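Local coordinates for saframycin Mx1 synthetase B (Legionella pneumophila subsp. pneumophila, PDB 3KXW), which belongs to the AMP-binding enzyme family of the ANL clan and holds 5'-O-[(S)-(dodecanoyloxy)(hydroxy)phosphoryl]adenosine in a pocket, at residues V16-R20 / I231-I235; S24-S29 / T40-L46; Q48-I53 / I151-S156; L86-C90 / W159-S163. One frame throughout, in Å; residues are numbered along the deposited sequence.

Contact 1: residues V16-R20 / I231-I235; sequences VVRLR and IYGGI
V16-R20 is one helical turn inside helix 13-23, with R20 N bonded to V16 O at 2.9 Å; I231 and Y232 belong to the last turn of helix 220-233. G234 then leaves helical geometry at phi/psi 78/27. In register, the CA of V16 lies 6.4 Å from that of Y232, and the CA of R20 7.4 Å from that of G234. The turn at G234 is a Schellman motif, a common helix ending, and here an arginine of another helix donates to a last-turn carbonyl. R20, with chi1 m and chi2 and chi3 both t, sends NE and NH2 to Y232 O, each at 3.0 Å. The guanidinium meets this oxygen near its own plane, while one face lies over G233 C and G234 N. A CB on G234 would clash with R20 NH1, so glycine suits the site twice, through its positive phi and its bareness. V17 CG2 packs on I231 CG2 (3.5 Å), and V16 CG2 approaches Y232 CD1 (4.2 Å). Y7 adds a cation-pi contact to R20.

Contact 2: residues S24-S29 / T40-L46; sequences SPNKKS and TMTYEQL
A strand runs straight into a helix here without a linking loop: T40-T42 is extended, Y43 is already helical, and T42 serves as both last strand residue and N-cap. Its side chain (chi1 p) accepts from Q45 N at OG1 (3.2 Å), while T42 N donates to Q45 OE1 (3.0 Å), which completes a capping box. Residues 24-29 supply acceptors for the next two amides: Y43 N donates to K27 O (3.1 Å) and E44 N to P25 O (2.9 Å). Those carbonyls are presented by the type I turn S24-K27, closed by K27 N to S24 O (3.1 Å). Beyond it the chain extends into K28-S29. K28 and T42 form an antiparallel non-hydrogen-bonded pair, CA-CA 4.2 Å, followed by S29 N to M41 O (2.8 Å); M41 is selenomethionine. On the buried side, S29 CB sits over the Y43 ring, 4.1 Å from its centroid, and one water links S29 OG (2.7 Å) with Y43 OH (2.8 Å), a hydroxyl also bonded to I231 O. Toward solvent, a water joins N26 OD1 (2.9 Å), T42 OG1 (2.8 Å) and E44 OE1 (3.3 Å); a second spans N26 OD1 (2.7 Å) and E44 OE2 (3.1 Å). The arrangement is the open end of the beta hairpin 28-34/37-42, where the second strand passes into helix 43-59 and the S24-K27 turn bonds its first amides.

Contact 3: residues Q48-I53 / I151-S156; sequences QHAKAI and IELNRS
This is a partly buried helix-to-loop packing contact, in which the irregular link between strands 143-147 and 169-174 lies along helix 43-59. Q48-I53 is regular helix, while I151 and E152 are extended and L153-S156 forms a 3-10 turn, with S156 N bonded to L153 O at 3.1 Å. The backbones almost touch at A52 and S156, whose CA atoms are 3.9 Å apart, an approach permitted by two small side chains. A52 CB meets I151 CG2 at 3.9 Å and E152 O at 3.6 Å, and I151 CD1 reaches I53 CG1 at 3.9 Å. L153 (m, t) lays CD2 over the H49 ring, 3.9 Å from its centroid and 10° off the normal, a CH-pi contact. S156 OG (chi1 m) lies 2.8 Å from Q48 O and 3.0 Å from L153 O. A water accepts from Q48 NE2 (2.7 Å) and donates to S156 OG (3.0 Å). Close packing of small and apolar groups is thus combined with a water bridge and a serine hydroxyl within reach of a helix carbonyl, with no charged pair between the segments.

Contact 4: residues L86-C90 / W159-S163; sequences LYAGC and WQPTS
Two aromatic side chains decide this contact. Y87, in the last turn of helix 76-87, has chi1 m (-84°) and chi2 55°, with its CA-CB bond pointed toward the loop W159-S163; W159 faces back with chi1 t (168°) and chi2 63°. The tyrosine edge meets the indole face in an inclined edge-to-face pair: centroids of the Y87 ring and the W159 six-membered ring stand 5.2 Å apart, planes at 51°, with Y87 CD2 3.8 Å from W159 CZ2. W159 NE1 also donates to Y87 O at 2.8 Å. At its far end the tyrosine hydroxyl bonds to D47 of helix 43-59, and V14 and V17 of helix 13-23 also touch its side chain. The helix closes with a Schellman motif, G89 at phi/psi 71/15 and G89 N bonded to L86 O (2.9 Å), before the chain enters strand 91-95. T162, chi1 p, lies alongside this turn, its CA 6.3 Å from that of G89. T162 CG2 comes to 3.7 Å from A88 O and T162 OG1 to 4.0 Å from G89 CA; a CB on G89 would clash with that hydroxyl. The loop backbone, without regular structure, gains a water bridge: the water donates to Y87 O (2.7 Å) and accepts from T162 N (2.9 Å), so one carbonyl receives both the indole and the water.

Contact 1 is the most buried of the four, whereas contacts 2 and 3 include exposed residues and contact 4 is partly buried. Contacts 2 and 3 both use helix 43-59, its capped start and its next turns, and meet where M41 CE touches H49 CD2 (3.7 Å). Y43 OH ties contact 2 to contact 1 through I231 O (2.5 Å, a probable hydrogen bond). Contacts 3 and 4 fasten successive parts of one loop to two different helices, and A50 CB against Y87 CE1 (3.7 Å) brings those helices together. Chemistry follows position: arginine on a helix end inside, backbone pairing with bridging waters at the hairpin, and aromatic and apolar packing with an indole-to-carbonyl bond and bridging waters at the loop.

Contact 1: residues V16-R20 / I231-I235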
loop_
_atom_site.group_PDB
_atom_site.type_symbol
_atom_site.label_atom_id
_atom_site.label_comp_id
_atom_site.label_asym_id
_atom_site.label_seq_id
_atom_site.Cartn_x
_atom_site.Cartn_y
_atom_site.Cartn_z
ATOM N N VAL A 16 9.246 1.199 -23.483
ATOM C CA VAL A 16 7.823 0.957 -23.664
ATOM C C VAL A 16 7.081 2.285 -23.812
ATOM O O VAL A 16 6.238 2.444 -24.709
ATOM C CB VAL A 16 7.206 0.148 -22.508
ATOM C CG1 VAL A 16 5.672 0.081 -22.680
ATOM C CG2 VAL A 16 7.813 -1.252 -22.465
ATOM N N VAL A 17 7.368 3.238 -22.921
ATOM C CA VAL A 17 6.697 4.537 -22.985
ATOM C C VAL A 17 7.063 5.275 -24.279
ATOM O O VAL A 17 6.195 5.839 -24.940
ATOM C CB VAL A 17 7.020 5.427 -21.761
ATOM C CG1 VAL A 17 6.422 6.820 -21.939
ATOM C CG2 VAL A 17 6.477 4.778 -20.493
ATOM N N ARG A 18 8.346 5.264 -24.624
ATOM C CA ARG A 18 8.803 5.904 -25.870
ATOM C C ARG A 18 8.051 5.366 -27.088
ATOM O O ARG A 18 7.639 6.137 -27.951
ATOM C CB ARG A 18 10.311 5.715 -26.091
ATOM C CG ARG A 18 11.204 6.608 -25.202
ATOM C CD ARG A 18 12.711 6.423 -25.489
ATOM N NE ARG A 18 13.071 6.663 -26.904
ATOM C CZ ARG A 18 13.395 5.710 -27.781
ATOM N NH1 ARG A 18 13.415 4.427 -27.417
ATOM N NH2 ARG A 18 13.716 6.028 -29.039
ATOM N N LEU A 19 7.902 4.046 -27.157
ATOM C CA LEU A 19 7.272 3.399 -28.303
ATOM C C LEU A 19 5.769 3.658 -28.343
ATOM O O LEU A 19 5.204 3.944 -29.396
ATOM C CB LEU A 19 7.560 1.904 -28.310
ATOM C CG LEU A 19 7.135 1.175 -29.587
ATOM C CD1 LEU A 19 7.833 1.778 -30.799
ATOM C CD2 LEU A 19 7.458 -0.327 -29.485
ATOM N N ARG A 20 5.118 3.557 -27.194
ATOM C CA ARG A 20 3.709 3.919 -27.133
ATOM C C ARG A 20 3.456 5.353 -27.591
ATOM O O ARG A 20 2.448 5.620 -28.237
ATOM C CB ARG A 20 3.148 3.701 -25.735
ATOM C CG ARG A 20 2.981 2.214 -25.423
ATOM C CD ARG A 20 2.025 1.942 -24.276
ATOM N NE ARG A 20 1.919 0.512 -24.012
ATOM C CZ ARG A 20 1.189 -0.358 -24.703
ATOM N NH1 ARG A 20 0.454 0.019 -25.754
ATOM N NH2 ARG A 20 1.196 -1.632 -24.339
ATOM N N ILE A 231 0.426 2.203 -17.545
ATOM C CA ILE A 231 1.342 2.857 -18.482
ATOM C C ILE A 231 2.015 1.825 -19.411
ATOM O O ILE A 231 2.028 1.983 -20.638
ATOM C CB ILE A 231 2.376 3.735 -17.718
ATOM C CG1 ILE A 231 1.643 4.930 -17.099
ATOM C CG2 ILE A 231 3.491 4.231 -18.667
ATOM C CD1 ILE A 231 2.507 5.815 -16.199
ATOM N N TYR A 232 2.548 0.762 -18.817
ATOM C CA TYR A 232 3.116 -0.365 -19.556
ATOM C C TYR A 232 2.130 -1.010 -20.543
ATOM O O TYR A 232 2.486 -1.360 -21.676
ATOM C CB TYR A 232 3.587 -1.396 -18.529
ATOM C CG TYR A 232 3.953 -2.761 -19.081
ATOM C CD1 TYR A 232 5.173 -2.966 -19.710
ATOM C CD2 TYR A 232 3.097 -3.843 -18.943
ATOM C CE1 TYR A 232 5.528 -4.218 -20.187
ATOM C CE2 TYR A 232 3.444 -5.100 -19.411
ATOM C CZ TYR A 232 4.655 -5.273 -20.027
ATOM O OH TYR A 232 5.000 -6.507 -20.496
ATOM N N GLY A 233 0.890 -1.204 -20.114
ATOM C CA GLY A 233 -0.073 -1.950 -20.915
ATOM C C GLY A 233 -0.967 -1.137 -21.856
ATOM O O GLY A 233 -1.833 -1.700 -22.523
ATOM N N GLY A 234 -0.784 0.179 -21.911
ATOM C CA GLY A 234 -1.581 1.000 -22.821
ATOM C C GLY A 234 -2.993 1.299 -22.332
ATOM O O GLY A 234 -3.913 1.535 -23.125
ATOM N N ILE A 235 -3.158 1.298 -21.014
ATOM C CA ILE A 235 -4.473 1.308 -20.377
ATOM C C ILE A 235 -4.642 2.546 -19.540
ATOM O O ILE A 235 -3.698 2.969 -18.861
ATOM C CB ILE A 235 -4.586 0.132 -19.375
ATOM C CG1 ILE A 235 -4.569 -1.207 -20.105
ATOM C CG2 ILE A 235 -5.848 0.270 -18.484
ATOM C CD1 ILE A 235 -5.496 -1.280 -21.241
#

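Contact 2: residues S24-S29 / T40-L46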
loop_
_atom_site.group_PDB
_atom_site.type_symbol
_atom_site.label_atom_id
_atom_site.label_comp_id
_atom_site.label_asym_id
_atom_site.label_seq_id
_atom_site.Cartn_x
_atom_site.Cartn_y
_atom_site.Cartn_z
ATOM N N SER A 24 0.876 5.740 -30.529
ATOM C CA SER A 24 -0.405 6.321 -30.120
ATOM C C SER A 24 -0.200 7.562 -29.256
ATOM O O SER A 24 -0.530 7.569 -28.073
ATOM C CB SER A 24 -1.247 5.280 -29.380
ATOM O OG SER A 24 -0.621 4.890 -28.170
ATOM N N PRO A 25 0.335 8.625 -29.862
ATOM C CA PRO A 25 0.700 9.848 -29.141
ATOM C C PRO A 25 -0.482 10.421 -28.392
ATOM O O PRO A 25 -0.289 10.914 -27.284
ATOM C CB PRO A 25 1.091 10.835 -30.251
ATOM C CG PRO A 25 0.871 10.117 -31.569
ATOM C CD PRO A 25 0.651 8.678 -31.300
ATOM N N ASN A 26 -1.678 10.381 -28.979
ATOM C CA ASN A 26 -2.839 11.022 -28.344
ATOM C C ASN A 26 -3.686 10.126 -27.446
ATOM O O ASN A 26 -4.709 10.571 -26.929
ATOM C CB ASN A 26 -3.743 11.704 -29.380
ATOM C CG ASN A 26 -3.067 12.896 -30.060
ATOM O OD1 ASN A 26 -2.165 13.532 -29.503
ATOM N ND2 ASN A 26 -3.510 13.201 -31.281
ATOM N N LYS A 27 -3.267 8.881 -27.266
ATOM C CA LYS A 27 -3.956 7.971 -26.355
ATOM C C LYS A 27 -3.827 8.493 -24.919
ATOM O O LYS A 27 -2.726 8.767 -24.438
ATOM C CB LYS A 27 -3.402 6.545 -26.460
ATOM C CG LYS A 27 -4.175 5.482 -25.655
ATOM C CD LYS A 27 -3.518 4.093 -25.717
ATOM C CE LYS A 27 -3.816 3.389 -27.026
ATOM N NZ LYS A 27 -3.139 2.047 -27.172
ATOM N N LYS A 28 -4.958 8.632 -24.247
ATOM C CA LYS A 28 -4.972 9.048 -22.845
ATOM C C LYS A 28 -4.247 8.024 -21.993
ATOM O O LYS A 28 -4.497 6.837 -22.101
ATOM C CB LYS A 28 -6.407 9.139 -22.314
ATOM C CG LYS A 28 -7.320 10.061 -23.079
ATOM C CD LYS A 28 -8.743 10.058 -22.468
ATOM C CE LYS A 28 -9.661 11.023 -23.198
ATOM N NZ LYS A 28 -8.978 12.345 -23.347
ATOM N N SER A 29 -3.374 8.482 -21.113
ATOM C CA SER A 29 -2.711 7.563 -20.203
ATOM C C SER A 29 -3.175 7.751 -18.758
ATOM O O SER A 29 -3.801 6.866 -18.172
ATOM C CB SER A 29 -1.187 7.751 -20.306
ATOM O OG SER A 29 -0.518 6.967 -19.353
ATOM N N THR A 40 -5.410 15.389 -17.437
ATOM C CA THR A 40 -5.103 14.165 -18.168
ATOM C C THR A 40 -3.794 14.334 -18.926
ATOM O O THR A 40 -3.485 15.424 -19.390
ATOM C CB THR A 40 -6.258 13.825 -19.149
ATOM O OG1 THR A 40 -7.376 13.317 -18.405
ATOM C CG2 THR A 40 -5.838 12.741 -20.169
HETATM N N MSE A 41 -3.016 13.274 -19.042
HETATM C CA MSE A 41 -1.875 13.326 -19.954
HETATM C C MSE A 41 -1.876 12.143 -20.893
HETATM O O MSE A 41 -2.233 11.021 -20.520
HETATM C CB MSE A 41 -0.527 13.447 -19.224
HETATM C CG MSE A 41 -0.200 12.352 -18.249
HETATM SE SE MSE A 41 1.636 12.680 -17.565
HETATM C CE MSE A 41 1.760 14.570 -18.083
ATOM N N THR A 42 -1.512 12.422 -22.133
ATOM C CA THR A 42 -1.449 11.408 -23.165
ATOM C C THR A 42 -0.065 10.775 -23.122
ATOM O O THR A 42 0.801 11.243 -22.395
ATOM C CB THR A 42 -1.644 12.042 -24.537
ATOM O OG1 THR A 42 -0.596 12.985 -24.759
ATOM C CG2 THR A 42 -2.992 12.773 -24.597
ATOM N N TYR A 43 0.147 9.701 -23.888
ATOM C CA TYR A 43 1.496 9.136 -23.990
ATOM C C TYR A 43 2.508 10.141 -24.550
ATOM O O TYR A 43 3.621 10.267 -24.047
ATOM C CB TYR A 43 1.483 7.846 -24.811
ATOM C CG TYR A 43 1.123 6.640 -23.967
ATOM C CD1 TYR A 43 -0.173 6.168 -23.907
ATOM C CD2 TYR A 43 2.080 5.996 -23.225
ATOM C CE1 TYR A 43 -0.502 5.072 -23.119
ATOM C CE2 TYR A 43 1.768 4.895 -22.438
ATOM C CZ TYR A 43 0.471 4.441 -22.394
ATOM O OH TYR A 43 0.147 3.363 -21.596
ATOM N N GLU A 44 2.122 10.880 -25.586
ATOM C CA GLU A 44 3.040 11.885 -26.126
ATOM C C GLU A 44 3.488 12.832 -25.023
ATOM O O GLU A 44 4.668 13.158 -24.911
ATOM C CB GLU A 44 2.375 12.667 -27.260
ATOM C CG GLU A 44 3.159 13.865 -27.764
ATOM C CD GLU A 44 2.443 14.536 -28.917
ATOM O OE1 GLU A 44 1.677 15.483 -28.670
ATOM O OE2 GLU A 44 2.616 14.089 -30.068
ATOM N N GLN A 45 2.546 13.282 -24.208
ATOM C CA GLN A 45 2.866 14.241 -23.140
ATOM C C GLN A 45 3.750 13.632 -22.044
ATOM O O GLN A 45 4.745 14.234 -21.604
ATOM C CB GLN A 45 1.587 14.802 -22.518
ATOM C CG GLN A 45 0.785 15.733 -23.434
ATOM C CD GLN A 45 -0.515 16.189 -22.779
ATOM O OE1 GLN A 45 -1.332 15.370 -22.362
ATOM N NE2 GLN A 45 -0.703 17.507 -22.685
ATOM N N LEU A 46 3.371 12.441 -21.593
ATOM C CA LEU A 46 4.152 11.745 -20.584
ATOM C C LEU A 46 5.612 11.570 -21.035
ATOM O O LEU A 46 6.557 11.873 -20.304
ATOM C CB LEU A 46 3.494 10.393 -20.296
ATOM C CG LEU A 46 4.154 9.472 -19.281
ATOM C CD1 LEU A 46 4.277 10.154 -17.925
ATOM C CD2 LEU A 46 3.402 8.127 -19.179
HETATM O O HOH W 1 -1.025 14.513 -27.051
HETATM O O HOH W 2 -0.209 14.067 -31.279
HETATM O O HOH W 3 -10.110 13.688 -20.350
HETATM O O HOH W 4 -1.545 4.521 -19.721
#

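Contact 3: residues Q48-I53 / I151-S156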
loop_
_atom_site.group_PDB
_atom_site.type_symbol
_atom_site.label_atom_id
_atom_site.label_comp_id
_atom_site.label_asym_id
_atom_site.label_seq_id
_atom_site.Cartn_x
_atom_site.Cartn_y
_atom_site.Cartn_z
ATOM N N GLN A 48 7.210 13.350 -23.357
ATOM C CA GLN A 48 7.875 14.658 -23.442
ATOM C C GLN A 48 8.281 15.200 -22.054
ATOM O O GLN A 48 9.404 15.691 -21.879
ATOM C CB GLN A 48 7.038 15.701 -24.219
ATOM C CG GLN A 48 6.977 15.470 -25.753
ATOM C CD GLN A 48 8.350 15.306 -26.388
ATOM O OE1 GLN A 48 8.673 14.248 -26.927
ATOM N NE2 GLN A 48 9.149 16.358 -26.359
ATOM N N HIS A 49 7.374 15.124 -21.076
ATOM C CA HIS A 49 7.715 15.537 -19.707
ATOM C C HIS A 49 8.875 14.734 -19.125
ATOM O O HIS A 49 9.802 15.297 -18.560
ATOM C CB HIS A 49 6.492 15.473 -18.772
ATOM C CG HIS A 49 5.551 16.621 -18.957
ATOM N ND1 HIS A 49 5.820 17.884 -18.478
ATOM C CD2 HIS A 49 4.358 16.707 -19.591
ATOM C CE1 HIS A 49 4.830 18.699 -18.801
ATOM N NE2 HIS A 49 3.933 18.012 -19.484
ATOM N N ALA A 50 8.828 13.411 -19.285
ATOM C CA ALA A 50 9.909 12.541 -18.827
ATOM C C ALA A 50 11.257 12.915 -19.431
ATOM O O ALA A 50 12.285 12.967 -18.730
ATOM C CB ALA A 50 9.567 11.059 -19.091
ATOM N N LYS A 51 11.267 13.181 -20.736
ATOM C CA LYS A 51 12.495 13.619 -21.403
ATOM C C LYS A 51 13.001 14.952 -20.873
ATOM O O LYS A 51 14.207 15.104 -20.630
ATOM C CB LYS A 51 12.293 13.700 -22.922
ATOM C CG LYS A 51 12.119 12.329 -23.561
ATOM C CD LYS A 51 11.472 12.411 -24.943
ATOM C CE LYS A 51 11.899 11.237 -25.805
ATOM N NZ LYS A 51 10.988 11.053 -26.954
ATOM N N ALA A 52 12.089 15.908 -20.695
ATOM C CA ALA A 52 12.450 17.221 -20.157
ATOM C C ALA A 52 13.065 17.103 -18.760
ATOM O O ALA A 52 14.059 17.762 -18.436
ATOM C CB ALA A 52 11.223 18.140 -20.129
ATOM N N ILE A 53 12.460 16.266 -17.925
ATOM C CA ILE A 53 12.952 16.094 -16.566
ATOM C C ILE A 53 14.283 15.370 -16.572
ATOM O O ILE A 53 15.215 15.759 -15.853
ATOM C CB ILE A 53 11.916 15.345 -15.694
ATOM C CG1 ILE A 53 10.705 16.249 -15.481
ATOM C CG2 ILE A 53 12.550 14.863 -14.370
ATOM C CD1 ILE A 53 9.424 15.503 -15.067
ATOM N N ILE A 151 10.989 23.190 -14.830
ATOM C CA ILE A 151 11.373 22.368 -15.974
ATOM C C ILE A 151 10.447 22.568 -17.196
ATOM O O ILE A 151 9.277 22.209 -17.170
ATOM C CB ILE A 151 11.460 20.874 -15.572
ATOM C CG1 ILE A 151 12.478 20.715 -14.446
ATOM C CG2 ILE A 151 11.828 20.034 -16.774
ATOM C CD1 ILE A 151 12.613 19.304 -13.877
ATOM N N GLU A 152 11.005 23.142 -18.263
ATOM C CA GLU A 152 10.256 23.458 -19.472
ATOM C C GLU A 152 10.369 22.362 -20.538
ATOM O O GLU A 152 11.415 21.701 -20.675
ATOM C CB GLU A 152 10.761 24.779 -20.068
ATOM C CG GLU A 152 10.469 25.986 -19.209
ATOM C CD GLU A 152 9.039 26.492 -19.378
ATOM O OE1 GLU A 152 8.419 26.214 -20.432
ATOM O OE2 GLU A 152 8.532 27.174 -18.456
ATOM N N LEU A 153 9.299 22.213 -21.312
ATOM C CA LEU A 153 9.255 21.243 -22.397
ATOM C C LEU A 153 10.298 21.506 -23.485
ATOM O O LEU A 153 10.652 20.603 -24.246
ATOM C CB LEU A 153 7.831 21.163 -22.979
ATOM C CG LEU A 153 6.825 20.398 -22.088
ATOM C CD1 LEU A 153 5.348 20.622 -22.499
ATOM C CD2 LEU A 153 7.133 18.891 -22.035
ATOM N N ASN A 154 10.815 22.728 -23.553
ATOM C CA ASN A 154 11.889 23.000 -24.508
ATOM C C ASN A 154 13.201 22.282 -24.152
ATOM O O ASN A 154 14.171 22.353 -24.903
ATOM C CB ASN A 154 12.119 24.514 -24.701
ATOM C CG ASN A 154 12.628 25.196 -23.446
ATOM O OD1 ASN A 154 13.162 24.539 -22.545
ATOM N ND2 ASN A 154 12.453 26.528 -23.367
ATOM N N ARG A 155 13.237 21.589 -23.016
ATOM C CA ARG A 155 14.408 20.763 -22.699
ATOM C C ARG A 155 14.303 19.331 -23.223
ATOM O O ARG A 155 15.316 18.636 -23.290
ATOM C CB ARG A 155 14.689 20.739 -21.185
ATOM C CG ARG A 155 14.626 22.100 -20.524
ATOM C CD ARG A 155 15.979 22.809 -20.378
ATOM N NE ARG A 155 17.120 22.220 -21.093
ATOM C CZ ARG A 155 17.580 22.613 -22.286
ATOM N NH1 ARG A 155 16.993 23.599 -22.971
ATOM N NH2 ARG A 155 18.639 22.008 -22.806
ATOM N N SER A 156 13.089 18.890 -23.586
ATOM C CA SER A 156 12.885 17.492 -23.983
ATOM C C SER A 156 13.921 17.018 -25.012
ATOM O O SER A 156 14.485 15.932 -24.877
ATOM C CB SER A 156 11.466 17.248 -24.520
ATOM O OG SER A 156 10.465 17.659 -23.588
HETATM O O HOH W 5 8.622 18.863 -25.619
#

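Contact 4: residues L86-C90 / W159-S163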
loop_
_atom_site.group_PDB
_atom_site.type_symbol
_atom_site.label_atom_id
_atom_site.label_comp_id
_atom_site.label_asym_id
_atom_site.label_seq_id
_atom_site.Cartn_x
_atom_site.Cartn_y
_atom_site.Cartn_z
ATOM N N LEU A 86 13.740 7.519 -14.442
ATOM C CA LEU A 86 14.088 6.320 -15.181
ATOM C C LEU A 86 14.756 6.643 -16.526
ATOM O O LEU A 86 15.711 5.976 -16.923
ATOM C CB LEU A 86 12.863 5.413 -15.418
ATOM C CG LEU A 86 12.113 4.871 -14.196
ATOM C CD1 LEU A 86 11.263 3.656 -14.538
ATOM C CD2 LEU A 86 13.034 4.597 -13.040
ATOM N N TYR A 87 14.224 7.634 -17.238
ATOM C CA TYR A 87 14.809 8.042 -18.512
ATOM C C TYR A 87 16.245 8.525 -18.363
ATOM O O TYR A 87 17.001 8.465 -19.315
ATOM C CB TYR A 87 14.018 9.171 -19.147
ATOM C CG TYR A 87 12.796 8.785 -19.961
ATOM C CD1 TYR A 87 11.773 8.003 -19.434
ATOM C CD2 TYR A 87 12.635 9.280 -21.252
ATOM C CE1 TYR A 87 10.625 7.707 -20.194
ATOM C CE2 TYR A 87 11.505 8.977 -22.021
ATOM C CZ TYR A 87 10.502 8.203 -21.483
ATOM O OH TYR A 87 9.388 7.947 -22.273
ATOM N N ALA A 88 16.600 9.037 -17.191
ATOM C CA ALA A 88 17.978 9.462 -16.936
ATOM C C ALA A 88 18.868 8.328 -16.420
ATOM O O ALA A 88 20.057 8.531 -16.173
ATOM C CB ALA A 88 17.993 10.627 -15.958
ATOM N N GLY A 89 18.303 7.139 -16.255
ATOM C CA GLY A 89 19.026 6.026 -15.666
ATOM C C GLY A 89 19.273 6.200 -14.175
ATOM O O GLY A 89 20.095 5.495 -13.587
ATOM N N CYS A 90 18.560 7.138 -13.562
ATOM C CA CYS A 90 18.685 7.377 -12.131
ATOM C C CYS A 90 17.710 6.491 -11.358
ATOM O O CYS A 90 16.710 6.032 -11.908
ATOM C CB CYS A 90 18.438 8.861 -11.810
ATOM S SG CYS A 90 19.699 9.974 -12.555
ATOM N N TRP A 159 17.469 15.605 -24.144
ATOM C CA TRP A 159 17.699 14.381 -23.374
ATOM C C TRP A 159 18.712 13.462 -24.072
ATOM O O TRP A 159 18.649 13.276 -25.280
ATOM C CB TRP A 159 16.379 13.646 -23.126
ATOM C CG TRP A 159 16.524 12.243 -22.584
ATOM C CD1 TRP A 159 17.068 11.876 -21.379
ATOM C CD2 TRP A 159 16.094 11.032 -23.213
ATOM N NE1 TRP A 159 17.008 10.512 -21.227
ATOM C CE2 TRP A 159 16.407 9.970 -22.337
ATOM C CE3 TRP A 159 15.478 10.736 -24.437
ATOM C CZ2 TRP A 159 16.134 8.640 -22.651
ATOM C CZ3 TRP A 159 15.196 9.405 -24.739
ATOM C CH2 TRP A 159 15.530 8.377 -23.851
ATOM N N GLN A 160 19.643 12.893 -23.308
ATOM C CA GLN A 160 20.572 11.905 -23.874
ATOM C C GLN A 160 20.252 10.517 -23.333
ATOM O O GLN A 160 20.466 10.261 -22.157
ATOM C CB GLN A 160 22.016 12.272 -23.521
ATOM C CG GLN A 160 22.444 13.645 -24.039
ATOM C CD GLN A 160 22.925 13.602 -25.480
ATOM O OE1 GLN A 160 22.870 12.555 -26.137
ATOM N NE2 GLN A 160 23.411 14.740 -25.979
ATOM N N PRO A 161 19.752 9.616 -24.192
ATOM C CA PRO A 161 19.451 8.241 -23.779
ATOM C C PRO A 161 20.682 7.602 -23.144
ATOM O O PRO A 161 21.800 7.833 -23.612
ATOM C CB PRO A 161 19.114 7.526 -25.093
ATOM C CG PRO A 161 18.830 8.624 -26.089
ATOM C CD PRO A 161 19.600 9.827 -25.643
ATOM N N THR A 162 20.479 6.824 -22.087
ATOM C CA THR A 162 21.572 6.111 -21.439
ATOM C C THR A 162 21.460 4.650 -21.851
ATOM O O THR A 162 20.504 4.268 -22.506
ATOM C CB THR A 162 21.524 6.265 -19.892
ATOM O OG1 THR A 162 20.355 5.615 -19.377
ATOM C CG2 THR A 162 21.472 7.737 -19.500
ATOM N N SER A 163 22.443 3.827 -21.517
ATOM C CA SER A 163 22.320 2.407 -21.859
ATOM C C SER A 163 21.801 1.621 -20.672
ATOM O O SER A 163 22.577 1.116 -19.879
ATOM C CB SER A 163 23.649 1.815 -22.330
ATOM O OG SER A 163 23.770 1.962 -23.733
HETATM O O HOH W 6 18.083 6.259 -20.517
#